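Long-range contacts in putative rubredoxin reductase (Rhodopseudomonas palustris, PDB 3FG2), which carries FAD and probably passes electrons from NADH to the ferredoxin that serves the cytochrome P450 CYP199A2: residues 148-153 with 170-175; 5-10 with 102-107. All blocks are in the same frame, centred on the assembly; numbering follows the deposited sequence.

Contact 1: residues 148-153 with 170-175; sequences IGAGFI and VVELAP. With FAD (flavin-adenine dinucleotide), chain B.
Glu172 and Ala150 meet where the turn after strand 144-148 faces the segment 170-175: the carboxylate of Glu172 grips two backbone amides. OE2 accepts the N-H of Ala150 at 2.9 Å from that N, in a nearly straight bond (170°) almost along the C-O axis. OE1 takes the N-H of Ala174 on its anti side, tilted 30° out of the carboxylate plane and 3.1 Å from the Ala174 N, which holds the group from both segments and fixes its rotation. CG lies anti to the backbone N (chi1 172°) and the chain then bends at chi2, which carries the carboxylate alongside the methyl of Ala150, CB 3.5 Å from Glu172 OE2. An alanine here would probably leave the amides of Ala150 and Ala174 without their shared acceptor and the turn less firmly fixed. One step back, Gly149 N donates a hydrogen bond to Val171 O, 2.8 Å away, closing the parallel pairing of Ile148 with Val171. The backbone angles of Gly149 would jam a CB against the preceding carbonyl, as suits what is probably the first glycine of a Rossmann-type GxGxxG turn. In Rossmann-type NAD sites an acidic residue near the end of the second strand commonly binds the adenosine ribose hydroxyls; the place of Glu172 is consistent with such a role, though no NADH is bound here. Val170 CG1 touches Ala150 CB at 4.1 Å. In this beta-alpha-beta unit Ile148 also bonds through its backbone to Val234 and Gly236, Val170 to Arg200 and His202 on the other flank, and helix 152-163 brings Ile153 against the flavin.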
ATOM      1  N   ILE A 148      -6.204 -16.144   0.755  1.00 17.49           N
ATOM      2  CA  ILE A 148      -7.515 -15.507   0.699  1.00 17.26           C
ATOM      3  C   ILE A 148      -7.305 -14.031   0.406  1.00 19.36           C
ATOM      4  O   ILE A 148      -6.771 -13.300   1.237  1.00 19.97           O
ATOM      5  CB  ILE A 148      -8.281 -15.628   2.045  1.00 16.18           C
ATOM      6  CG1 ILE A 148      -8.329 -17.094   2.500  1.00 14.31           C
ATOM      7  CG2 ILE A 148      -9.691 -15.064   1.885  1.00 12.91           C
ATOM      8  CD1 ILE A 148      -8.974 -17.314   3.873  1.00 12.26           C
ATOM      9  N   GLY A 149      -7.735 -13.596  -0.774  1.00 22.33           N
ATOM     10  CA  GLY A 149      -7.581 -12.203  -1.158  1.00 22.98           C
ATOM     11  C   GLY A 149      -6.648 -12.071  -2.345  1.00 23.14           C
ATOM     12  O   GLY A 149      -5.430 -12.194  -2.197  1.00 24.68           O
ATOM     13  N   ALA A 150      -7.211 -11.822  -3.523  1.00 21.29           N
ATOM     14  CA  ALA A 150      -6.405 -11.700  -4.731  1.00 21.75           C
ATOM     15  C   ALA A 150      -5.926 -10.274  -5.003  1.00 21.45           C
ATOM     16  O   ALA A 150      -5.939  -9.810  -6.141  1.00 21.24           O
ATOM     17  CB  ALA A 150      -7.184 -12.230  -5.930  1.00 20.59           C
ATOM     18  N   GLY A 151      -5.514  -9.580  -3.950  1.00 22.21           N
ATOM     19  CA  GLY A 151      -5.008  -8.234  -4.116  1.00 22.02           C
ATOM     20  C   GLY A 151      -3.550  -8.344  -4.516  1.00 24.30           C
ATOM     21  O   GLY A 151      -3.039  -9.460  -4.667  1.00 25.87           O
ATOM     22  N   PHE A 152      -2.875  -7.210  -4.695  1.00 22.36           N
ATOM     23  CA  PHE A 152      -1.467  -7.225  -5.083  1.00 22.66           C
ATOM     24  C   PHE A 152      -0.618  -8.109  -4.175  1.00 22.83           C
ATOM     25  O   PHE A 152       0.086  -9.008  -4.635  1.00 23.02           O
ATOM     26  CB  PHE A 152      -0.869  -5.814  -5.050  1.00 20.16           C
ATOM     27  CG  PHE A 152      -1.449  -4.880  -6.060  1.00 21.15           C
ATOM     28  CD1 PHE A 152      -1.558  -5.258  -7.397  1.00 19.84           C
ATOM     29  CD2 PHE A 152      -1.867  -3.605  -5.684  1.00 24.08           C
ATOM     30  CE1 PHE A 152      -2.072  -4.383  -8.343  1.00 18.63           C
ATOM     31  CE2 PHE A 152      -2.385  -2.721  -6.627  1.00 24.30           C
ATOM     32  CZ  PHE A 152      -2.486  -3.116  -7.961  1.00 21.40           C
ATOM     33  N   ILE A 153      -0.686  -7.840  -2.877  1.00 23.05           N
ATOM     34  CA  ILE A 153       0.110  -8.580  -1.913  1.00 22.46           C
ATOM     35  C   ILE A 153      -0.126 -10.081  -1.977  1.00 21.19           C
ATOM     36  O   ILE A 153       0.820 -10.861  -2.028  1.00 22.31           O
ATOM     37  CB  ILE A 153      -0.155  -8.063  -0.489  1.00 22.46           C
ATOM     38  CG1 ILE A 153       0.204  -6.577  -0.423  1.00 22.15           C
ATOM     39  CG2 ILE A 153       0.673  -8.863   0.525  1.00 23.20           C
ATOM     40  CD1 ILE A 153      -0.159  -5.907   0.873  1.00 21.73           C
ATOM     41  N   VAL A 170      -5.715 -19.808  -4.465  1.00 22.64           N
ATOM     42  CA  VAL A 170      -6.111 -18.428  -4.208  1.00 19.99           C
ATOM     43  C   VAL A 170      -7.628 -18.273  -4.202  1.00 20.54           C
ATOM     44  O   VAL A 170      -8.304 -18.593  -5.179  1.00 21.77           O
ATOM     45  CB  VAL A 170      -5.515 -17.469  -5.260  1.00 19.04           C
ATOM     46  CG1 VAL A 170      -6.055 -16.063  -5.039  1.00 17.55           C
ATOM     47  CG2 VAL A 170      -3.994 -17.473  -5.167  1.00 15.51           C
ATOM     48  N   VAL A 171      -8.146 -17.774  -3.087  1.00 19.58           N
ATOM     49  CA  VAL A 171      -9.575 -17.566  -2.901  1.00 19.44           C
ATOM     50  C   VAL A 171      -9.957 -16.086  -3.005  1.00 18.64           C
ATOM     51  O   VAL A 171      -9.541 -15.271  -2.180  1.00 16.92           O
ATOM     52  CB  VAL A 171     -10.015 -18.101  -1.517  1.00 19.88           C
ATOM     53  CG1 VAL A 171     -11.449 -17.678  -1.214  1.00 18.35           C
ATOM     54  CG2 VAL A 171      -9.880 -19.616  -1.489  1.00 16.47           C
ATOM     55  N   GLU A 172     -10.745 -15.754  -4.025  1.00 19.66           N
ATOM     56  CA  GLU A 172     -11.213 -14.384  -4.250  1.00 19.97           C
ATOM     57  C   GLU A 172     -12.736 -14.358  -4.401  1.00 19.65           C
ATOM     58  O   GLU A 172     -13.313 -15.190  -5.106  1.00 19.64           O
ATOM     59  CB  GLU A 172     -10.576 -13.790  -5.510  1.00 18.70           C
ATOM     60  CG  GLU A 172     -11.164 -12.437  -5.901  1.00 19.93           C
ATOM     61  CD  GLU A 172     -11.024 -11.391  -4.801  1.00 22.70           C
ATOM     62  OE1 GLU A 172     -11.883 -10.483  -4.725  1.00 23.07           O
ATOM     63  OE2 GLU A 172     -10.055 -11.468  -4.015  1.00 22.09           O
ATOM     64  N   LEU A 173     -13.382 -13.396  -3.747  1.00 19.77           N
ATOM     65  CA  LEU A 173     -14.839 -13.285  -3.818  1.00 21.12           C
ATOM     66  C   LEU A 173     -15.308 -12.716  -5.155  1.00 20.75           C
ATOM     67  O   LEU A 173     -16.364 -13.095  -5.660  1.00 23.08           O
ATOM     68  CB  LEU A 173     -15.377 -12.419  -2.671  1.00 19.46           C
ATOM     69  CG  LEU A 173     -16.905 -12.255  -2.663  1.00 20.10           C
ATOM     70  CD1 LEU A 173     -17.563 -13.635  -2.663  1.00 18.99           C
ATOM     71  CD2 LEU A 173     -17.348 -11.435  -1.442  1.00 17.02           C
ATOM     72  N   ALA A 174     -14.519 -11.815  -5.726  1.00 19.10           N
ATOM     73  CA  ALA A 174     -14.850 -11.214  -7.010  1.00 19.31           C
ATOM     74  C   ALA A 174     -14.613 -12.206  -8.148  1.00 19.78           C
ATOM     75  O   ALA A 174     -13.943 -13.225  -7.976  1.00 21.07           O
ATOM     76  CB  ALA A 174     -14.005  -9.967  -7.224  1.00 18.69           C
ATOM     77  N   PRO A 175     -15.163 -11.917  -9.335  1.00 20.97           N
ATOM     78  CA  PRO A 175     -14.998 -12.798 -10.495  1.00 21.08           C
ATOM     79  C   PRO A 175     -13.597 -12.779 -11.126  1.00 21.06           C
ATOM     80  O   PRO A 175     -13.304 -13.599 -12.002  1.00 22.13           O
ATOM     81  CB  PRO A 175     -16.073 -12.299 -11.452  1.00 19.97           C
ATOM     82  CG  PRO A 175     -16.117 -10.831 -11.142  1.00 20.87           C
ATOM     83  CD  PRO A 175     -16.096 -10.818  -9.641  1.00 20.17           C
TER
HETATM   84  PA  FAD B 449       3.008   2.550   6.942  1.00 26.04           P
HETATM   85  O1A FAD B 449       2.088   1.410   7.188  1.00 24.05           O
HETATM   86  O2A FAD B 449       4.161   2.385   6.252  1.00 25.47           O
HETATM   87  O5B FAD B 449       3.481   2.818   8.381  1.00 24.90           O
HETATM   88  C5B FAD B 449       2.593   3.103   9.508  1.00 25.89           C
HETATM   89  C4B FAD B 449       3.506   2.990  10.748  1.00 25.82           C
HETATM   90  O4B FAD B 449       2.821   3.691  11.854  1.00 24.46           O
HETATM   91  C3B FAD B 449       3.764   1.561  11.259  1.00 27.30           C
HETATM   92  O3B FAD B 449       5.087   1.234  11.550  1.00 30.34           O
HETATM   93  C2B FAD B 449       2.776   1.453  12.386  1.00 27.08           C
HETATM   94  O2B FAD B 449       3.063   0.426  13.284  1.00 27.50           O
HETATM   95  C1B FAD B 449       2.925   2.806  13.017  1.00 27.42           C
HETATM   96  N9A FAD B 449       1.839   3.269  13.884  1.00 28.16           N
HETATM   97  C8A FAD B 449       0.496   3.046  13.719  1.00 28.21           C
HETATM   98  N7A FAD B 449      -0.241   3.591  14.680  1.00 29.32           N
HETATM   99  C5A FAD B 449       0.653   4.200  15.512  1.00 29.92           C
HETATM  100  C6A FAD B 449       0.470   4.973  16.760  1.00 31.86           C
HETATM  101  N6A FAD B 449      -0.694   5.218  17.318  1.00 33.57           N
HETATM  102  N1A FAD B 449       1.638   5.441  17.328  1.00 32.68           N
HETATM  103  C2A FAD B 449       2.877   5.210  16.778  1.00 32.09           C
HETATM  104  N3A FAD B 449       3.130   4.514  15.644  1.00 31.63           N
HETATM  105  C4A FAD B 449       1.983   4.026  15.044  1.00 29.84           C
HETATM  106  N1  FAD B 449       3.057   0.388  -2.359  1.00 20.90           N
HETATM  107  C2  FAD B 449       3.583   0.600  -3.566  1.00 21.55           C
HETATM  108  O2  FAD B 449       3.450   1.645  -4.127  1.00 21.84           O
HETATM  109  N3  FAD B 449       4.336  -0.407  -4.254  1.00 21.24           N
HETATM  110  C4  FAD B 449       4.561  -1.652  -3.693  1.00 23.27           C
HETATM  111  O4  FAD B 449       5.211  -2.480  -4.305  1.00 25.16           O
HETATM  112  C4X FAD B 449       3.994  -1.894  -2.370  1.00 22.39           C
HETATM  113  N5  FAD B 449       4.188  -3.092  -1.766  1.00 22.12           N
HETATM  114  C5X FAD B 449       3.646  -3.287  -0.508  1.00 20.30           C
HETATM  115  C6  FAD B 449       3.872  -4.546   0.117  1.00 19.35           C
HETATM  116  C7  FAD B 449       3.378  -4.831   1.374  1.00 18.35           C
HETATM  117  C7M FAD B 449       3.647  -6.187   1.994  1.00 18.38           C
HETATM  118  C8  FAD B 449       2.596  -3.820   2.095  1.00 18.14           C
HETATM  119  C8M FAD B 449       2.027  -4.061   3.475  1.00 13.57           C
HETATM  120  C9  FAD B 449       2.362  -2.570   1.484  1.00 17.70           C
HETATM  121  C9A FAD B 449       2.880  -2.294   0.196  1.00 20.48           C
HETATM  122  N10 FAD B 449       2.691  -1.021  -0.488  1.00 21.33           N
HETATM  123  C10 FAD B 449       3.226  -0.809  -1.728  1.00 20.51           C
HETATM  124  C1' FAD B 449       1.910   0.021   0.224  1.00 18.76           C
HETATM  125  C2' FAD B 449       2.859   0.941   1.051  1.00 20.47           C
HETATM  126  O2' FAD B 449       3.621   0.125   1.913  1.00 21.53           O
HETATM  127  C3' FAD B 449       1.999   1.919   1.826  1.00 19.73           C
HETATM  128  O3' FAD B 449       1.269   2.735   0.917  1.00 19.89           O
HETATM  129  C4' FAD B 449       2.878   2.795   2.702  1.00 21.07           C
HETATM  130  O4' FAD B 449       3.639   1.982   3.633  1.00 19.28           O
HETATM  131  C5' FAD B 449       1.992   3.751   3.464  1.00 21.06           C
HETATM  132  O5' FAD B 449       2.935   4.612   4.393  1.00 21.57           O
HETATM  133  P   FAD B 449       2.438   5.051   5.741  1.00 24.67           P
HETATM  134  O1P FAD B 449       3.647   5.873   6.272  1.00 26.46           O
HETATM  135  O2P FAD B 449       1.225   5.738   5.710  1.00 25.23           O
HETATM  136  O3P FAD B 449       2.217   3.889   6.606  1.00 26.60           O

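Contact 2: residues 5-10 with 102-107. With FAD (flavin-adenine dinucleotide), chain B.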
ATOM      1  N   LEU A   5       5.736  16.767  16.072  1.00 38.63           N
ATOM      2  CA  LEU A   5       5.637  15.372  16.469  1.00 36.61           C
ATOM      3  C   LEU A   5       5.037  14.520  15.359  1.00 34.90           C
ATOM      4  O   LEU A   5       3.949  14.814  14.860  1.00 34.14           O
ATOM      5  CB  LEU A   5       4.782  15.260  17.735  1.00 37.33           C
ATOM      6  CG  LEU A   5       5.471  14.789  19.018  1.00 38.37           C
ATOM      7  CD1 LEU A   5       6.835  15.447  19.162  1.00 37.91           C
ATOM      8  CD2 LEU A   5       4.576  15.110  20.209  1.00 37.35           C
ATOM      9  N   ILE A   6       5.755  13.466  14.975  1.00 32.56           N
ATOM     10  CA  ILE A   6       5.283  12.564  13.933  1.00 30.21           C
ATOM     11  C   ILE A   6       4.901  11.233  14.560  1.00 30.04           C
ATOM     12  O   ILE A   6       5.741  10.563  15.172  1.00 28.90           O
ATOM     13  CB  ILE A   6       6.361  12.287  12.884  1.00 28.61           C
ATOM     14  CG1 ILE A   6       6.955  13.600  12.379  1.00 26.71           C
ATOM     15  CG2 ILE A   6       5.755  11.501  11.733  1.00 27.25           C
ATOM     16  CD1 ILE A   6       8.206  13.410  11.550  1.00 25.58           C
ATOM     17  N   ALA A   7       3.632  10.862  14.401  1.00 28.84           N
ATOM     18  CA  ALA A   7       3.095   9.610  14.939  1.00 26.95           C
ATOM     19  C   ALA A   7       3.037   8.564  13.839  1.00 25.75           C
ATOM     20  O   ALA A   7       2.148   8.599  12.990  1.00 24.78           O
ATOM     21  CB  ALA A   7       1.705   9.843  15.494  1.00 23.86           C
ATOM     22  N   GLY A   8       3.976   7.627  13.868  1.00 26.38           N
ATOM     23  CA  GLY A   8       4.030   6.598  12.843  1.00 25.68           C
ATOM     24  C   GLY A   8       5.319   6.801  12.072  1.00 25.98           C
ATOM     25  O   GLY A   8       5.536   7.874  11.510  1.00 26.04           O
ATOM     26  N   ALA A   9       6.178   5.785  12.053  1.00 25.40           N
ATOM     27  CA  ALA A   9       7.462   5.886  11.366  1.00 24.92           C
ATOM     28  C   ALA A   9       7.614   4.918  10.196  1.00 24.92           C
ATOM     29  O   ALA A   9       8.614   4.200  10.100  1.00 23.06           O
ATOM     30  CB  ALA A   9       8.601   5.682  12.360  1.00 24.61           C
ATOM     31  N   GLY A  10       6.606   4.893   9.326  1.00 24.37           N
ATOM     32  CA  GLY A  10       6.648   4.049   8.146  1.00 24.03           C
ATOM     33  C   GLY A  10       7.073   4.955   7.003  1.00 24.60           C
ATOM     34  O   GLY A  10       7.767   5.948   7.240  1.00 25.03           O
ATOM     35  N   LEU A 102       1.380  18.551  15.010  1.00 32.07           N
ATOM     36  CA  LEU A 102       1.314  17.091  15.070  1.00 32.25           C
ATOM     37  C   LEU A 102       1.029  16.480  13.699  1.00 31.11           C
ATOM     38  O   LEU A 102       0.067  16.858  13.026  1.00 31.76           O
ATOM     39  CB  LEU A 102       0.221  16.657  16.058  1.00 31.26           C
ATOM     40  CG  LEU A 102      -0.107  15.162  16.136  1.00 31.26           C
ATOM     41  CD1 LEU A 102       1.141  14.382  16.508  1.00 30.14           C
ATOM     42  CD2 LEU A 102      -1.215  14.927  17.163  1.00 31.22           C
ATOM     43  N   VAL A 103       1.871  15.536  13.292  1.00 29.57           N
ATOM     44  CA  VAL A 103       1.705  14.859  12.010  1.00 29.48           C
ATOM     45  C   VAL A 103       1.295  13.401  12.232  1.00 29.20           C
ATOM     46  O   VAL A 103       2.036  12.617  12.830  1.00 28.80           O
ATOM     47  CB  VAL A 103       3.015  14.896  11.181  1.00 28.92           C
ATOM     48  CG1 VAL A 103       2.889  14.003   9.957  1.00 29.96           C
ATOM     49  CG2 VAL A 103       3.320  16.322  10.752  1.00 28.20           C
ATOM     50  N   LEU A 104       0.105  13.046  11.755  1.00 28.92           N
ATOM     51  CA  LEU A 104      -0.400  11.679  11.889  1.00 28.80           C
ATOM     52  C   LEU A 104      -0.061  10.876  10.640  1.00 28.51           C
ATOM     53  O   LEU A 104      -0.501  11.208   9.537  1.00 28.40           O
ATOM     54  CB  LEU A 104      -1.916  11.682  12.099  1.00 25.92           C
ATOM     55  CG  LEU A 104      -2.371  12.397  13.373  1.00 25.44           C
ATOM     56  CD1 LEU A 104      -3.887  12.355  13.491  1.00 23.31           C
ATOM     57  CD2 LEU A 104      -1.707  11.731  14.581  1.00 23.96           C
ATOM     58  N   ALA A 105       0.741   9.832  10.829  1.00 27.36           N
ATOM     59  CA  ALA A 105       1.165   8.957   9.742  1.00 27.13           C
ATOM     60  C   ALA A 105       1.106   7.540  10.297  1.00 25.84           C
ATOM     61  O   ALA A 105       2.079   6.787  10.239  1.00 23.89           O
ATOM     62  CB  ALA A 105       2.583   9.303   9.319  1.00 27.55           C
ATOM     63  N   THR A 106      -0.064   7.204  10.832  1.00 24.99           N
ATOM     64  CA  THR A 106      -0.332   5.919  11.461  1.00 24.86           C
ATOM     65  C   THR A 106      -0.635   4.784  10.497  1.00 25.09           C
ATOM     66  O   THR A 106      -0.793   3.639  10.919  1.00 23.74           O
ATOM     67  CB  THR A 106      -1.516   6.049  12.436  1.00 26.40           C
ATOM     68  OG1 THR A 106      -2.635   6.629  11.751  1.00 25.01           O
ATOM     69  CG2 THR A 106      -1.142   6.942  13.609  1.00 25.69           C
ATOM     70  N   GLY A 107      -0.723   5.103   9.209  1.00 24.89           N
ATOM     71  CA  GLY A 107      -1.001   4.084   8.217  1.00 24.83           C
ATOM     72  C   GLY A 107      -2.299   3.336   8.464  1.00 25.54           C
ATOM     73  O   GLY A 107      -3.265   3.892   8.996  1.00 24.20           O
TER
HETATM   74  PA  FAD B 449       3.008   2.550   6.942  1.00 26.04           P
HETATM   75  O1A FAD B 449       2.088   1.410   7.188  1.00 24.05           O
HETATM   76  O2A FAD B 449       4.161   2.385   6.252  1.00 25.47           O
HETATM   77  O5B FAD B 449       3.481   2.818   8.381  1.00 24.90           O
HETATM   78  C5B FAD B 449       2.593   3.103   9.508  1.00 25.89           C
HETATM   79  C4B FAD B 449       3.506   2.990  10.748  1.00 25.82           C
HETATM   80  O4B FAD B 449       2.821   3.691  11.854  1.00 24.46           O
HETATM   81  C3B FAD B 449       3.764   1.561  11.259  1.00 27.30           C
HETATM   82  O3B FAD B 449       5.087   1.234  11.550  1.00 30.34           O
HETATM   83  C2B FAD B 449       2.776   1.453  12.386  1.00 27.08           C
HETATM   84  O2B FAD B 449       3.063   0.426  13.284  1.00 27.50           O
HETATM   85  C1B FAD B 449       2.925   2.806  13.017  1.00 27.42           C
HETATM   86  N9A FAD B 449       1.839   3.269  13.884  1.00 28.16           N
HETATM   87  C8A FAD B 449       0.496   3.046  13.719  1.00 28.21           C
HETATM   88  N7A FAD B 449      -0.241   3.591  14.680  1.00 29.32           N
HETATM   89  C5A FAD B 449       0.653   4.200  15.512  1.00 29.92           C
HETATM   90  C6A FAD B 449       0.470   4.973  16.760  1.00 31.86           C
HETATM   91  N6A FAD B 449      -0.694   5.218  17.318  1.00 33.57           N
HETATM   92  N1A FAD B 449       1.638   5.441  17.328  1.00 32.68           N
HETATM   93  C2A FAD B 449       2.877   5.210  16.778  1.00 32.09           C
HETATM   94  N3A FAD B 449       3.130   4.514  15.644  1.00 31.63           N
HETATM   95  C4A FAD B 449       1.983   4.026  15.044  1.00 29.84           C
HETATM   96  N1  FAD B 449       3.057   0.388  -2.359  1.00 20.90           N
HETATM   97  C2  FAD B 449       3.583   0.600  -3.566  1.00 21.55           C
HETATM   98  O2  FAD B 449       3.450   1.645  -4.127  1.00 21.84           O
HETATM   99  N3  FAD B 449       4.336  -0.407  -4.254  1.00 21.24           N
HETATM  100  C4  FAD B 449       4.561  -1.652  -3.693  1.00 23.27           C
HETATM  101  O4  FAD B 449       5.211  -2.480  -4.305  1.00 25.16           O
HETATM  102  C4X FAD B 449       3.994  -1.894  -2.370  1.00 22.39           C
HETATM  103  N5  FAD B 449       4.188  -3.092  -1.766  1.00 22.12           N
HETATM  104  C5X FAD B 449       3.646  -3.287  -0.508  1.00 20.30           C
HETATM  105  C6  FAD B 449       3.872  -4.546   0.117  1.00 19.35           C
HETATM  106  C7  FAD B 449       3.378  -4.831   1.374  1.00 18.35           C
HETATM  107  C7M FAD B 449       3.647  -6.187   1.994  1.00 18.38           C
HETATM  108  C8  FAD B 449       2.596  -3.820   2.095  1.00 18.14           C
HETATM  109  C8M FAD B 449       2.027  -4.061   3.475  1.00 13.57           C
HETATM  110  C9  FAD B 449       2.362  -2.570   1.484  1.00 17.70           C
HETATM  111  C9A FAD B 449       2.880  -2.294   0.196  1.00 20.48           C
HETATM  112  N10 FAD B 449       2.691  -1.021  -0.488  1.00 21.33           N
HETATM  113  C10 FAD B 449       3.226  -0.809  -1.728  1.00 20.51           C
HETATM  114  C1' FAD B 449       1.910   0.021   0.224  1.00 18.76           C
HETATM  115  C2' FAD B 449       2.859   0.941   1.051  1.00 20.47           C
HETATM  116  O2' FAD B 449       3.621   0.125   1.913  1.00 21.53           O
HETATM  117  C3' FAD B 449       1.999   1.919   1.826  1.00 19.73           C
HETATM  118  O3' FAD B 449       1.269   2.735   0.917  1.00 19.89           O
HETATM  119  C4' FAD B 449       2.878   2.795   2.702  1.00 21.07           C
HETATM  120  O4' FAD B 449       3.639   1.982   3.633  1.00 19.28           O
HETATM  121  C5' FAD B 449       1.992   3.751   3.464  1.00 21.06           C
HETATM  122  O5' FAD B 449       2.935   4.612   4.393  1.00 21.57           O
HETATM  123  P   FAD B 449       2.438   5.051   5.741  1.00 24.67           P
HETATM  124  O1P FAD B 449       3.647   5.873   6.272  1.00 26.46           O
HETATM  125  O2P FAD B 449       1.225   5.738   5.710  1.00 25.23           O
HETATM  126  O3P FAD B 449       2.217   3.889   6.606  1.00 26.60           O
HETATM  127  O   HOH W   1       4.536   6.470   8.755  1.00 23.49           O
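Leu5, Ile6 and Ala7 pair in parallel with Leu102, Val103 and Leu104, the short strand axes 4.7 Å apart and turned by 17°, at the heart of the FAD-binding Rossmann-type sheet. Three backbone bonds join them: Val103 N to Leu5 O, Ala7 N to Val103 O, and Ala105 N to Ala7 O, the last more bent at 151°. On one face the branches of Ile6 and Val103 run alongside each other, Ile6 CG2 4.2 Å from Val103 CG1. On the other, Leu102 has CG anti to the backbone N (chi1 173°), which lays CD1 close to Leu5, 3.9 Å from Leu5 CB. Ala7 CB meets Leu104 CD2 there, beside Met79. Past the strands the two loops turn around the cofactor. Gly8 must be bare: a CB would clash with Ala105 O. Gly8 CA comes up to the ring-oxygen side of the adenosine ribose, 3.3 Å from FAD O4B. Thr106 sets CB and CG2 over one face of the adenine, at its five-membered ring, each 3.6 Å from FAD N7A. A water ties the two loops to the cofactor, accepting from Gly10 N and donating to Ala105 O and FAD O1P; the water oxygen lies 2.7 Å from FAD O1P.

Both segments of contact 2 precede those of contact 1 in the chain, and the two contacts lie on opposite sides of its centre, about 30 Å apart between centres and about 12 Å between nearest atoms. Each sits in its own five-stranded parallel sheet, on neighbouring strands: 4-7 and 101-104 in one, 144-148 and 167-171 in the other. Each first strand leads through a glycine-rich turn, of GxGxxG type at the FAD and probably so at the other, into a helix, 11-22 or 152-163. The cofactor spans the gap, adenosine and phosphates at contact 2, flavin reaching Ile153 of contact 1. This fits the family's two-dinucleotide plan, FAD on one sheet and, probably, NADH on the other.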